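Local coordinates for protein dihydrofolate reductase (Enterococcus faecalis, PDB 4M7U) that catalyses the NADPH-dependent reduction of 7,8-dihydrofolate to tetrahydrofolate, a step probably needed for glycine, purine and DNA-precursor synthesis, at residues Pro33-Phe38 with His162-Tyr167; Lys40-His45 with Val120-Met125; Asp76-Ala79 with Leu83-His86. One frame throughout, in Å; residues are numbered along the deposited sequence.

How the contacts relate
One helix, 33-43, lies against two neighbouring strands in contacts 1 and 2: its first two turns meet strand 162-169 and its last turn strand 120-126. The centres of these contacts are only about 7 Å apart. Asp35 OD1 is probably hydrogen-bonded to Thr124 OG1, and the strands run antiparallel, with Asp163 paired through the backbone to Met125. Contact 3 sits at the other end of the same sheet, on edge strand 83-85, its centre about 29 Å from that of contact 1 and 24 Å from that of contact 2. Both ends border the NADP site: Asp35 packs on Ala15, a cofactor-binding residue, and His86 O lies close to the adenine.

Contact 1: Pro33-Phe38 with His162-Tyr167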
loop_
_atom_site.group_PDB
_atom_site.type_symbol
_atom_site.label_atom_id
_atom_site.label_comp_id
_atom_site.label_asym_id
_atom_site.label_seq_id
_atom_site.Cartn_x
_atom_site.Cartn_y
_atom_site.Cartn_z
ATOM N N PRO A 33 -9.395 -13.483 1.172
ATOM C CA PRO A 33 -9.433 -13.447 -0.302
ATOM C C PRO A 33 -10.138 -12.237 -0.906
ATOM O O PRO A 33 -9.639 -11.711 -1.915
ATOM C CB PRO A 33 -10.216 -14.720 -0.670
ATOM C CG PRO A 33 -9.958 -15.665 0.467
ATOM C CD PRO A 33 -9.779 -14.810 1.701
ATOM N N ASN A 34 -11.281 -11.818 -0.357
ATOM C CA ASN A 34 -11.977 -10.665 -0.941
ATOM C C ASN A 34 -11.105 -9.406 -0.938
ATOM O O ASN A 34 -11.123 -8.612 -1.883
ATOM C CB ASN A 34 -13.323 -10.386 -0.257
ATOM C CG ASN A 34 -14.311 -11.539 -0.403
ATOM O OD1 ASN A 34 -14.137 -12.421 -1.250
ATOM N ND2 ASN A 34 -15.358 -11.536 0.433
ATOM N N ASP A 35 -10.325 -9.234 0.120
ATOM C CA ASP A 35 -9.469 -8.056 0.202
ATOM C C ASP A 35 -8.360 -8.086 -0.865
ATOM O O ASP A 35 -8.097 -7.083 -1.520
ATOM C CB ASP A 35 -8.901 -7.881 1.609
ATOM C CG ASP A 35 -8.016 -6.658 1.725
ATOM O OD1 ASP A 35 -8.523 -5.520 1.540
ATOM O OD2 ASP A 35 -6.810 -6.836 2.002
ATOM N N LEU A 36 -7.734 -9.241 -1.053
ATOM C CA LEU A 36 -6.773 -9.412 -2.145
ATOM C C LEU A 36 -7.400 -9.077 -3.507
ATOM O O LEU A 36 -6.760 -8.478 -4.373
ATOM C CB LEU A 36 -6.224 -10.843 -2.146
ATOM C CG LEU A 36 -5.588 -11.248 -0.809
ATOM C CD1 LEU A 36 -5.168 -12.723 -0.785
ATOM C CD2 LEU A 36 -4.410 -10.334 -0.438
ATOM N N LYS A 37 -8.661 -9.442 -3.688
ATOM C CA LYS A 37 -9.342 -9.134 -4.940
ATOM C C LYS A 37 -9.613 -7.625 -5.060
ATOM O O LYS A 37 -9.401 -7.036 -6.121
ATOM C CB LYS A 37 -10.613 -9.984 -5.106
ATOM C CG LYS A 37 -11.379 -9.684 -6.379
ATOM C CD LYS A 37 -12.407 -10.759 -6.734
ATOM C CE LYS A 37 -13.457 -10.959 -5.643
ATOM N NZ LYS A 37 -13.138 -12.116 -4.738
ATOM N N PHE A 38 -10.037 -6.995 -3.967
ATOM C CA PHE A 38 -10.192 -5.537 -3.962
ATOM C C PHE A 38 -8.849 -4.849 -4.280
ATOM O O PHE A 38 -8.781 -3.887 -5.045
ATOM C CB PHE A 38 -10.710 -5.065 -2.601
ATOM C CG PHE A 38 -10.785 -3.565 -2.462
ATOM C CD1 PHE A 38 -11.872 -2.858 -2.964
ATOM C CD2 PHE A 38 -9.782 -2.862 -1.817
ATOM C CE1 PHE A 38 -11.944 -1.479 -2.836
ATOM C CE2 PHE A 38 -9.853 -1.473 -1.681
ATOM C CZ PHE A 38 -10.931 -0.785 -2.187
ATOM N N HIS A 162 -15.017 -7.301 8.625
ATOM C CA HIS A 162 -14.065 -6.309 8.157
ATOM C C HIS A 162 -14.779 -5.133 7.508
ATOM O O HIS A 162 -15.937 -5.262 7.092
ATOM C CB HIS A 162 -13.047 -6.962 7.204
ATOM C CG HIS A 162 -13.668 -7.658 6.027
ATOM N ND1 HIS A 162 -14.285 -8.890 6.129
ATOM C CD2 HIS A 162 -13.757 -7.299 4.721
ATOM C CE1 HIS A 162 -14.729 -9.256 4.941
ATOM N NE2 HIS A 162 -14.425 -8.321 4.069
ATOM N N ASP A 163 -14.099 -3.986 7.461
ATOM C CA ASP A 163 -14.617 -2.812 6.770
ATOM C C ASP A 163 -13.624 -2.325 5.730
ATOM O O ASP A 163 -12.405 -2.384 5.946
ATOM C CB ASP A 163 -14.960 -1.678 7.753
ATOM C CG ASP A 163 -16.155 -2.013 8.629
ATOM O OD1 ASP A 163 -17.298 -1.987 8.120
ATOM O OD2 ASP A 163 -15.954 -2.333 9.816
ATOM N N TYR A 164 -14.155 -1.882 4.590
ATOM C CA TYR A 164 -13.357 -1.208 3.580
ATOM C C TYR A 164 -13.566 0.301 3.713
ATOM O O TYR A 164 -14.669 0.815 3.442
ATOM C CB TYR A 164 -13.780 -1.666 2.182
ATOM C CG TYR A 164 -13.513 -3.130 1.904
ATOM C CD1 TYR A 164 -14.497 -4.090 2.116
ATOM C CD2 TYR A 164 -12.275 -3.553 1.410
ATOM C CE1 TYR A 164 -14.255 -5.442 1.854
ATOM C CE2 TYR A 164 -12.026 -4.907 1.141
ATOM C CZ TYR A 164 -13.017 -5.839 1.368
ATOM O OH TYR A 164 -12.769 -7.177 1.102
ATOM N N GLU A 165 -12.511 1.014 4.109
ATOM C CA GLU A 165 -12.627 2.440 4.369
ATOM C C GLU A 165 -11.860 3.293 3.357
ATOM O O GLU A 165 -10.802 2.894 2.872
ATOM C CB GLU A 165 -12.117 2.755 5.780
ATOM C CG GLU A 165 -12.753 1.919 6.879
ATOM C CD GLU A 165 -12.163 2.230 8.243
ATOM O OE1 GLU A 165 -11.017 2.754 8.296
ATOM O OE2 GLU A 165 -12.842 1.964 9.264
ATOM N N THR A 166 -12.388 4.482 3.070
ATOM C CA THR A 166 -11.696 5.456 2.229
ATOM C C THR A 166 -11.496 6.769 2.987
ATOM O O THR A 166 -12.447 7.293 3.574
ATOM C CB THR A 166 -12.502 5.733 0.947
ATOM O OG1 THR A 166 -12.802 4.488 0.299
ATOM C CG2 THR A 166 -11.716 6.643 -0.018
ATOM N N TYR A 167 -10.271 7.296 2.978
ATOM C CA TYR A 167 -9.978 8.604 3.580
ATOM C C TYR A 167 -9.508 9.605 2.512
ATOM O O TYR A 167 -8.813 9.229 1.565
ATOM C CB TYR A 167 -8.923 8.474 4.684
ATOM C CG TYR A 167 -9.345 7.600 5.852
ATOM C CD1 TYR A 167 -9.339 6.216 5.744
ATOM C CD2 TYR A 167 -9.755 8.162 7.056
ATOM C CE1 TYR A 167 -9.715 5.416 6.801
ATOM C CE2 TYR A 167 -10.141 7.364 8.125
ATOM C CZ TYR A 167 -10.118 5.998 7.987
ATOM O OH TYR A 167 -10.498 5.192 9.028
HETATM O O HOH W 1 -15.200 -8.606 1.393
#
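Asp35 and Tyr164 mark the nearest approach of the two backbones, CA to CA 8.6 Å, where the first turns of helix 33-43 run almost parallel to strand 162-167, the segment axes 10.9 Å apart and inclined by 17°. A gap of this size is bridged by one long side chain. Tyr164 reaches across it, and its CE2 comes to 4.0 Å from Phe38 CB. With CG anti to the carbonyl carbon (chi1 -65°), the phenol lies alongside the Phe38 side chain, the two running in opposing senses; Tyr164 CD2 lies over one face of the Phe38 ring, offset toward the rim. The two ring planes are inclined at 48°, so the pair is neither a parallel stack nor a T. Asp35 approaches the phenol obliquely, its OD1 at 3.6 Å from Tyr164 CE2, while the same oxygen is probably hydrogen-bonded to Thr124 OG1 on the adjacent strand. The phenolic oxygen reaches the helix backbone near Asp35 N, but the angle is too poor for a hydrogen bond. A water serves it instead, 2.8 Å from Tyr164 OH and lying at the edge of both the Tyr164 and His162 rings, in their planes. That water accepts from Asn34 ND2 at 3.1 Å and is also held by His162 NE2 at 2.8 Å. Three side chains thus grip a single water, and the tyrosine joins helix to sheet by packing against Phe38 and the Asp35 carboxylate along its ring and by a water bridge at its hydroxyl, beside the Asp35 side chain that packs on cofactor-binding Ala15.

Contact 2: Lys40-His45 with Val120-Met125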
loop_
_atom_site.group_PDB
_atom_site.type_symbol
_atom_site.label_atom_id
_atom_site.label_comp_id
_atom_site.label_asym_id
_atom_site.label_seq_id
_atom_site.Cartn_x
_atom_site.Cartn_y
_atom_site.Cartn_z
ATOM N N LYS A 40 -6.277 -6.060 -5.923
ATOM C CA LYS A 40 -5.890 -6.208 -7.319
ATOM C C LYS A 40 -6.655 -5.241 -8.216
ATOM O O LYS A 40 -6.095 -4.712 -9.176
ATOM C CB LYS A 40 -6.024 -7.660 -7.788
ATOM C CG LYS A 40 -4.943 -8.567 -7.204
ATOM C CD LYS A 40 -4.995 -9.965 -7.802
ATOM C CE LYS A 40 -4.310 -10.991 -6.905
ATOM N NZ LYS A 40 -4.489 -12.373 -7.443
ATOM N N GLU A 41 -7.917 -4.990 -7.886
ATOM C CA GLU A 41 -8.735 -4.054 -8.650
ATOM C C GLU A 41 -8.141 -2.647 -8.612
ATOM O O GLU A 41 -8.141 -1.931 -9.612
ATOM C CB GLU A 41 -10.157 -4.028 -8.094
ATOM C CG GLU A 41 -11.010 -2.873 -8.608
ATOM C CD GLU A 41 -11.873 -3.269 -9.799
ATOM O OE1 GLU A 41 -12.537 -4.331 -9.727
ATOM O OE2 GLU A 41 -11.888 -2.517 -10.801
ATOM N N LYS A 42 -7.614 -2.267 -7.452
ATOM C CA LYS A 42 -7.075 -0.924 -7.247
ATOM C C LYS A 42 -5.675 -0.735 -7.836
ATOM O O LYS A 42 -5.268 0.388 -8.137
ATOM C CB LYS A 42 -7.055 -0.586 -5.750
ATOM C CG LYS A 42 -8.418 -0.264 -5.137
ATOM C CD LYS A 42 -8.861 1.158 -5.514
ATOM C CE LYS A 42 -10.071 1.605 -4.679
ATOM N NZ LYS A 42 -11.348 1.733 -5.446
ATOM N N THR A 43 -4.932 -1.827 -7.996
ATOM C CA THR A 43 -3.563 -1.722 -8.495
ATOM C C THR A 43 -3.395 -2.121 -9.970
ATOM O O THR A 43 -2.418 -1.717 -10.607
ATOM C CB THR A 43 -2.569 -2.515 -7.616
ATOM O OG1 THR A 43 -2.952 -3.895 -7.588
ATOM C CG2 THR A 43 -2.551 -1.959 -6.180
ATOM N N ILE A 44 -4.332 -2.912 -10.496
ATOM C CA ILE A 44 -4.263 -3.402 -11.880
ATOM C C ILE A 44 -4.054 -2.247 -12.857
ATOM O O ILE A 44 -4.685 -1.197 -12.727
ATOM C CB ILE A 44 -5.522 -4.238 -12.279
ATOM C CG1 ILE A 44 -5.300 -4.963 -13.602
ATOM C CG2 ILE A 44 -6.765 -3.381 -12.362
ATOM C CD1 ILE A 44 -4.404 -6.168 -13.463
ATOM N N HIS A 45 -3.117 -2.424 -13.785
ATOM C CA HIS A 45 -2.759 -1.384 -14.757
ATOM C C HIS A 45 -2.277 -0.074 -14.127
ATOM O O HIS A 45 -2.163 0.944 -14.820
ATOM C CB HIS A 45 -3.912 -1.124 -15.739
ATOM C CG HIS A 45 -4.425 -2.369 -16.396
ATOM N ND1 HIS A 45 -5.766 -2.681 -16.463
ATOM C CD2 HIS A 45 -3.767 -3.395 -16.987
ATOM C CE1 HIS A 45 -5.915 -3.844 -17.075
ATOM N NE2 HIS A 45 -4.719 -4.299 -17.402
ATOM N N VAL A 120 -5.207 9.943 -1.039
ATOM C CA VAL A 120 -6.291 9.085 -0.570
ATOM C C VAL A 120 -5.694 7.893 0.149
ATOM O O VAL A 120 -4.600 7.453 -0.209
ATOM C CB VAL A 120 -7.199 8.622 -1.747
ATOM C CG1 VAL A 120 -6.363 8.072 -2.863
ATOM C CG2 VAL A 120 -8.218 7.570 -1.298
ATOM N N LEU A 121 -6.395 7.415 1.186
ATOM C CA LEU A 121 -6.057 6.180 1.894
ATOM C C LEU A 121 -7.183 5.162 1.706
ATOM O O LEU A 121 -8.359 5.449 1.981
ATOM C CB LEU A 121 -5.868 6.448 3.391
ATOM C CG LEU A 121 -4.921 7.594 3.768
ATOM C CD1 LEU A 121 -4.901 7.774 5.278
ATOM C CD2 LEU A 121 -3.497 7.332 3.243
ATOM N N TYR A 122 -6.821 3.974 1.239
ATOM C CA TYR A 122 -7.746 2.850 1.204
ATOM C C TYR A 122 -7.340 1.847 2.270
ATOM O O TYR A 122 -6.310 1.176 2.143
ATOM C CB TYR A 122 -7.694 2.170 -0.157
ATOM C CG TYR A 122 -8.155 3.049 -1.296
ATOM C CD1 TYR A 122 -7.279 3.421 -2.307
ATOM C CD2 TYR A 122 -9.473 3.492 -1.371
ATOM C CE1 TYR A 122 -7.696 4.211 -3.366
ATOM C CE2 TYR A 122 -9.902 4.291 -2.431
ATOM C CZ TYR A 122 -9.006 4.645 -3.419
ATOM O OH TYR A 122 -9.421 5.433 -4.468
ATOM N N ARG A 123 -8.136 1.740 3.327
ATOM C CA ARG A 123 -7.808 0.835 4.429
ATOM C C ARG A 123 -8.859 -0.242 4.623
ATOM O O ARG A 123 -10.066 0.048 4.715
ATOM C CB ARG A 123 -7.654 1.612 5.746
ATOM C CG ARG A 123 -7.323 0.705 6.941
ATOM C CD ARG A 123 -7.038 1.521 8.200
ATOM N NE ARG A 123 -8.263 1.958 8.859
ATOM C CZ ARG A 123 -8.325 2.351 10.127
ATOM N NH1 ARG A 123 -7.223 2.373 10.873
ATOM N NH2 ARG A 123 -9.490 2.708 10.653
ATOM N N THR A 124 -8.406 -1.491 4.692
ATOM C CA THR A 124 -9.293 -2.591 5.064
ATOM C C THR A 124 -9.087 -2.878 6.543
ATOM O O THR A 124 -8.036 -3.382 6.946
ATOM C CB THR A 124 -8.992 -3.869 4.275
ATOM O OG1 THR A 124 -9.199 -3.626 2.875
ATOM C CG2 THR A 124 -9.907 -5.015 4.748
ATOM N N MET A 125 -10.072 -2.529 7.359
ATOM C CA MET A 125 -9.977 -2.738 8.807
ATOM C C MET A 125 -10.553 -4.112 9.155
ATOM O O MET A 125 -11.746 -4.365 8.961
ATOM C CB MET A 125 -10.712 -1.610 9.552
ATOM C CG MET A 125 -10.676 -1.726 11.082
ATOM S SD MET A 125 -9.029 -2.023 11.778
ATOM C CE MET A 125 -8.477 -0.364 12.024
#
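Lys42 lays its CE over one face of the Tyr122 ring, 3.5 Å from the ring centroid and 17° off the ring normal, a clear CH-pi contact. It is the aliphatic part of the lysine that does the touching: CD adds a looser approach to the ring, at 3.9 Å from Tyr122 CE1. The two side chains cross at about a right angle. The bend at chi2 (-77°) carries CD and CE over the ring, and a second at chi4 (-111°) sets the direction of NZ. The opposite face of Tyr122 is occupied by Val120 CG2, from two residues back on the same strand, which lies 3.7 Å above the ring plane and toward its rim. The phenol is therefore sandwiched between a strand neighbour and a helix residue.

In the next shell, Thr166 of the adjacent strand also packs on Tyr122, whose backbone is hydrogen-bonded to Ala12 and Trp14 in strand 9-17. On the other side, Lys42 is carried by the last turn of helix 33-43, which a bond from Ile44 N to Lys40 O (2.8 Å) helps to close; Thr43 OG1 ties this end to Phe39 and Arg66, and the Lys42 carbonyl accepts from the Asn46 side chain. The backbones stay well apart, Lys42 CA to Tyr122 CA being 9.3 Å, and little surface is buried. Here the end of a connecting helix packs through a single lysine-aromatic pair on strand 120-126, an interior strand within the mixed beta-sheet of the alpha/beta dihydrofolate reductase fold.

Contact 3: Asp76-Ala79 with Leu83-His86; sequences DYQA and LVMH. With NAP (NADP nicotinamide-adenine-dinucleotide phosphate), chain B.
The edge of the Tyr77 ring faces Val84: the methyl CG2 of the valine lies near the ring plane, 4.3 Å from Tyr77 CD2. The Tyr77 side chain also packs on Arg52 and Phe55 of helix 52-57 and on Cys60 and Thr72, and its hydroxyl is hydrogen-bonded to Glu56. The second flat group, the carboxamide of Gln78, touches the same methyl, OE1 3.5 Å from Val84 CG2, the two side chains lying aslant. A bend at chi2 (-56°) brings the glutamine amide back toward the strand.

Between ring and amide, the Tyr77 carbonyl oxygen lies close to both valine branches, 3.5 Å from Val84 CG2 and 3.7 Å from Val84 CG1. One branched side chain thus touches the tyrosine ring, its carbonyl and the following glutamine. No hydrogen bond crosses between the segments; what joins them is van der Waals packing at the surface.

Farther along, His86 is held through ND1 by the Thr72 carbonyl, and its own O comes within 3.3 Å of C2A in the adenine of NADP. Thr72 and Arg52, which both touch Tyr77, hydrogen-bond the cofactor as well. The contact folds the loop after strand 67-71 back onto edge strand 83-85, which runs parallel to 67-71, beside the adenosine end of the NADP site of dihydrofolate reductase.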
loop_
_atom_site.group_PDB
_atom_site.type_symbol
_atom_site.label_atom_id
_atom_site.label_comp_id
_atom_site.label_asym_id
_atom_site.label_seq_id
_atom_site.Cartn_x
_atom_site.Cartn_y
_atom_site.Cartn_z
ATOM N N ASP A 76 22.795 -1.573 -5.906
ATOM C CA ASP A 76 22.964 -2.737 -6.757
ATOM C C ASP A 76 21.796 -3.712 -6.682
ATOM O O ASP A 76 21.843 -4.787 -7.273
ATOM C CB ASP A 76 24.253 -3.463 -6.381
ATOM C CG ASP A 76 25.469 -2.588 -6.554
ATOM O OD1 ASP A 76 25.472 -1.785 -7.510
ATOM O OD2 ASP A 76 26.409 -2.692 -5.732
ATOM N N TYR A 77 20.745 -3.348 -5.962
ATOM C CA TYR A 77 19.645 -4.279 -5.794
ATOM C C TYR A 77 18.938 -4.495 -7.123
ATOM O O TYR A 77 18.488 -3.540 -7.768
ATOM C CB TYR A 77 18.654 -3.757 -4.762
ATOM C CG TYR A 77 17.661 -4.794 -4.306
ATOM C CD1 TYR A 77 17.967 -5.656 -3.260
ATOM C CD2 TYR A 77 16.423 -4.911 -4.915
ATOM C CE1 TYR A 77 17.063 -6.604 -2.834
ATOM C CE2 TYR A 77 15.502 -5.859 -4.495
ATOM C CZ TYR A 77 15.826 -6.700 -3.460
ATOM O OH TYR A 77 14.919 -7.646 -3.035
ATOM N N GLN A 78 18.847 -5.747 -7.549
ATOM C CA GLN A 78 17.961 -6.049 -8.668
ATOM C C GLN A 78 17.095 -7.264 -8.366
ATOM O O GLN A 78 17.483 -8.162 -7.615
ATOM C CB GLN A 78 18.709 -6.190 -10.008
ATOM C CG GLN A 78 19.204 -4.866 -10.625
ATOM C CD GLN A 78 18.088 -3.840 -10.840
ATOM O OE1 GLN A 78 16.935 -4.199 -11.080
ATOM N NE2 GLN A 78 18.433 -2.554 -10.735
ATOM N N ALA A 79 15.892 -7.241 -8.920
ATOM C CA ALA A 79 14.943 -8.312 -8.754
ATOM C C ALA A 79 14.312 -8.548 -10.114
ATOM O O ALA A 79 14.597 -7.829 -11.076
ATOM C CB ALA A 79 13.896 -7.927 -7.742
ATOM N N LEU A 83 10.881 -2.235 -11.282
ATOM C CA LEU A 83 11.767 -1.094 -11.262
ATOM C C LEU A 83 12.317 -1.045 -9.838
ATOM O O LEU A 83 11.642 -1.455 -8.888
ATOM C CB LEU A 83 10.993 0.192 -11.571
ATOM C CG LEU A 83 10.275 0.212 -12.922
ATOM C CD1 LEU A 83 9.550 1.534 -13.168
ATOM C CD2 LEU A 83 11.295 -0.020 -14.001
ATOM N N VAL A 84 13.540 -0.560 -9.692
ATOM C CA VAL A 84 14.140 -0.392 -8.381
ATOM C C VAL A 84 14.483 1.067 -8.242
ATOM O O VAL A 84 15.084 1.641 -9.141
ATOM C CB VAL A 84 15.440 -1.198 -8.253
ATOM C CG1 VAL A 84 16.081 -0.931 -6.908
ATOM C CG2 VAL A 84 15.166 -2.686 -8.411
ATOM N N MET A 85 14.086 1.691 -7.141
ATOM C CA MET A 85 14.411 3.102 -6.929
ATOM C C MET A 85 14.996 3.294 -5.540
ATOM O O MET A 85 14.913 2.384 -4.696
ATOM C CB MET A 85 13.184 4.007 -7.166
ATOM C CG MET A 85 12.719 4.053 -8.617
ATOM S SD MET A 85 11.308 5.156 -8.920
ATOM C CE MET A 85 10.845 4.604 -10.583
ATOM N N HIS A 86 15.582 4.464 -5.288
ATOM C CA HIS A 86 16.437 4.595 -4.108
ATOM C C HIS A 86 16.144 5.788 -3.205
ATOM O O HIS A 86 16.941 6.112 -2.327
ATOM C CB HIS A 86 17.908 4.625 -4.531
ATOM C CG HIS A 86 18.297 3.502 -5.436
ATOM N ND1 HIS A 86 18.612 2.246 -4.971
ATOM C CD2 HIS A 86 18.412 3.445 -6.787
ATOM C CE1 HIS A 86 18.912 1.463 -5.992
ATOM N NE2 HIS A 86 18.799 2.162 -7.101
HETATM P PA NAP B . 9.254 -2.049 4.406
HETATM O O1A NAP B . 8.670 -0.613 4.588
HETATM O O2A NAP B . 8.406 -2.897 3.478
HETATM O O5B NAP B . 10.675 -1.951 3.755
HETATM C C5B NAP B . 11.688 -1.225 4.386
HETATM C C4B NAP B . 12.858 -1.030 3.476
HETATM O O4B NAP B . 12.556 -0.335 2.183
HETATM C C3B NAP B . 14.170 -0.477 3.980
HETATM O O3B NAP B . 14.931 -1.168 4.898
HETATM C C2B NAP B . 14.815 -0.024 2.724
HETATM O O2B NAP B . 15.529 -0.925 1.962
HETATM C C1B NAP B . 13.620 0.699 2.140
HETATM N N9A NAP B . 13.258 2.076 2.009
HETATM C C8A NAP B . 12.229 2.647 2.637
HETATM N N7A NAP B . 12.309 4.047 2.389
HETATM C C5A NAP B . 13.446 4.287 1.616
HETATM C C6A NAP B . 13.988 5.472 1.102
HETATM N N6A NAP B . 13.332 6.729 1.356
HETATM N N1A NAP B . 15.104 5.401 0.382
HETATM C C2A NAP B . 15.721 4.200 0.134
HETATM N N3A NAP B . 15.185 3.021 0.647
HETATM C C4A NAP B . 14.060 3.102 1.373
HETATM O O3 NAP B . 9.456 -2.780 5.793
HETATM P PN NAP B . 8.643 -2.487 7.124
HETATM O O1N NAP B . 9.049 -1.091 7.691
HETATM O O2N NAP B . 7.145 -2.530 6.912
HETATM O O5D NAP B . 9.031 -3.674 8.098
HETATM C C5D NAP B . 9.391 -4.896 7.501
HETATM C C4D NAP B . 10.362 -5.794 8.246
HETATM O O4D NAP B . 10.945 -5.335 9.528
HETATM C C3D NAP B . 10.079 -7.288 8.399
HETATM O O3D NAP B . 10.841 -8.170 7.762
HETATM C C2D NAP B . 9.909 -7.498 9.877
HETATM O O2D NAP B . 10.057 -8.747 10.445
HETATM C C1D NAP B . 10.586 -6.324 10.553
HETATM N N1N NAP B . 10.386 -5.895 11.916
HETATM C C2N NAP B . 10.665 -6.657 13.122
HETATM C C3N NAP B . 10.509 -6.007 14.502
HETATM C C7N NAP B . 11.400 -6.514 15.578
HETATM O O7N NAP B . 12.556 -6.796 15.289
HETATM N N7N NAP B . 10.828 -7.048 16.770
HETATM C C4N NAP B . 9.723 -4.681 14.663
HETATM C C5N NAP B . 9.201 -4.091 13.325
HETATM C C6N NAP B . 9.429 -4.816 11.986
HETATM P P2B NAP B . 17.049 -1.133 2.308
HETATM O O1X NAP B . 17.175 -1.651 3.779
HETATM O O2X NAP B . 17.609 -2.224 1.344
HETATM O O3X NAP B . 17.768 0.186 2.157
#